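Local coordinates for protein mitochondrial enolase superfamily member 1 (Homo sapiens, PDB 4A35) that catalyses the magnesium-dependent dehydration of L-fuconate to 2-keto-3-deoxy-L-fuconate, a step in the breakdown of L-fucose, at residues C68-L73 and H113-A118. Sequence-based numbering, arbitrary orientation.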
loop_
_atom_site.group_PDB
_atom_site.type_symbol
_atom_site.label_atom_id
_atom_site.label_comp_id
_atom_site.label_asym_id
_atom_site.label_seq_id
_atom_site.Cartn_x
_atom_site.Cartn_y
_atom_site.Cartn_z
ATOM N N CYS A 68 3.708 8.659 13.858
ATOM C CA CYS A 68 4.761 7.703 14.205
ATOM C C CYS A 68 5.758 7.490 13.043
ATOM O O CYS A 68 6.983 7.466 13.239
ATOM C CB CYS A 68 4.131 6.371 14.606
ATOM S SG CYS A 68 5.287 5.260 15.434
ATOM N N ALA A 69 5.211 7.349 11.838
ATOM C CA ALA A 69 6.032 7.088 10.655
ATOM C C ALA A 69 6.809 8.365 10.255
ATOM O O ALA A 69 7.959 8.236 9.798
ATOM C CB ALA A 69 5.147 6.601 9.506
ATOM N N VAL A 70 6.232 9.575 10.485
ATOM C CA VAL A 70 6.973 10.827 10.244
ATOM C C VAL A 70 8.224 10.810 11.198
ATOM O O VAL A 70 9.348 11.074 10.757
ATOM C CB VAL A 70 6.123 12.118 10.396
ATOM C CG1 VAL A 70 7.050 13.379 10.371
ATOM C CG2 VAL A 70 5.067 12.197 9.271
ATOM N N ASN A 71 8.023 10.472 12.489
ATOM C CA ASN A 71 9.121 10.356 13.466
ATOM C C ASN A 71 10.190 9.347 13.009
ATOM O O ASN A 71 11.383 9.620 13.204
ATOM C CB ASN A 71 8.578 10.021 14.880
ATOM C CG ASN A 71 7.892 11.242 15.485
ATOM O OD1 ASN A 71 8.326 12.383 15.256
ATOM N ND2 ASN A 71 6.841 11.054 16.289
ATOM N N ALA A 72 9.785 8.217 12.355
ATOM C CA ALA A 72 10.731 7.222 11.817
ATOM C C ALA A 72 11.542 7.793 10.663
ATOM O O ALA A 72 12.698 7.395 10.469
ATOM C CB ALA A 72 9.977 5.951 11.374
ATOM N N LEU A 73 10.956 8.715 9.886
ATOM C CA LEU A 73 11.681 9.281 8.747
ATOM C C LEU A 73 12.530 10.486 9.092
ATOM O O LEU A 73 13.418 10.851 8.310
ATOM C CB LEU A 73 10.666 9.719 7.664
ATOM C CG LEU A 73 9.975 8.579 6.902
ATOM C CD1 LEU A 73 8.701 9.085 6.205
ATOM C CD2 LEU A 73 10.942 7.884 5.947
ATOM N N HIS A 113 4.164 6.044 3.016
ATOM C CA HIS A 113 4.152 7.003 1.890
ATOM C C HIS A 113 3.418 8.293 2.266
ATOM O O HIS A 113 3.843 9.395 1.858
ATOM C CB HIS A 113 3.586 6.375 0.626
ATOM C CG HIS A 113 4.282 6.847 -0.622
ATOM N ND1 HIS A 113 5.663 6.826 -0.733
ATOM C CD2 HIS A 113 3.750 7.191 -1.824
ATOM C CE1 HIS A 113 5.926 7.299 -1.941
ATOM N NE2 HIS A 113 4.801 7.465 -2.654
ATOM N N LEU A 114 2.315 8.184 3.037
ATOM C CA LEU A 114 1.626 9.380 3.559
ATOM C C LEU A 114 2.600 10.222 4.405
ATOM O O LEU A 114 2.719 11.448 4.192
ATOM C CB LEU A 114 0.428 8.947 4.423
ATOM C CG LEU A 114 -0.713 8.221 3.647
ATOM C CD1 LEU A 114 -1.855 7.939 4.578
ATOM C CD2 LEU A 114 -1.271 9.120 2.497
ATOM N N ALA A 115 3.381 9.547 5.280
ATOM C CA ALA A 115 4.371 10.220 6.086
ATOM C C ALA A 115 5.453 10.864 5.209
ATOM O O ALA A 115 5.875 11.982 5.471
ATOM C CB ALA A 115 5.000 9.247 7.088
ATOM N N THR A 116 5.937 10.127 4.195
ATOM C CA THR A 116 6.927 10.647 3.252
ATOM C C THR A 116 6.382 11.925 2.553
ATOM O O THR A 116 7.117 12.949 2.440
ATOM C CB THR A 116 7.279 9.576 2.173
ATOM O OG1 THR A 116 7.878 8.437 2.803
ATOM C CG2 THR A 116 8.207 10.136 1.091
ATOM N N ALA A 117 5.079 11.906 2.154
ATOM C CA ALA A 117 4.485 13.068 1.478
ATOM C C ALA A 117 4.458 14.284 2.429
ATOM O O ALA A 117 4.820 15.385 2.000
ATOM C CB ALA A 117 3.049 12.765 0.975
ATOM N N ALA A 118 4.190 14.058 3.717
ATOM C CA ALA A 118 4.136 15.142 4.711
ATOM C C ALA A 118 5.517 15.804 4.897
ATOM O O ALA A 118 5.616 17.039 4.904
ATOM C CB ALA A 118 3.603 14.610 6.050
#
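The methyl group of A115 sits among three residues of the facing helix, A69, V70 and L73, and is central to the contact. Its CB lies 3.6 Å from A69 CB and equally near the backbone N of V70, a depth of entry that a residue with no atoms beyond CB allows. With alanine facing alanine, the axes of the two segments approach to 8.4 Å at a crossing angle of -64°. The closest CA atoms, those of V70 and A115, are 4.9 Å apart. V70 closes one flank: CG1 is anti to its backbone N (chi1 170°), which leaves CG2 beside that N, where it packs on A115 CB at 3.7 Å and reaches A118 CB more loosely. L73 closes another. Its CD1 touches A115 CB at 3.8 Å and T116 OG1 at 3.6 Å, the leucine and threonine side chains crossing at about a right angle. The T116 hydroxyl is hydrogen-bonded to V112 O, so its hydrogen has a partner within its own helix while leucine carbon lies against the oxygen. V70 also rests on L10 and V12 of strand 7-16, tying the helix pair to the antiparallel sheet of the enolase-type N-terminal domain, and A69 meets V65 of the second subunit. Buried and largely aliphatic, the interface depends on close fit and van der Waals contact rather than on polar pairing between the two segments.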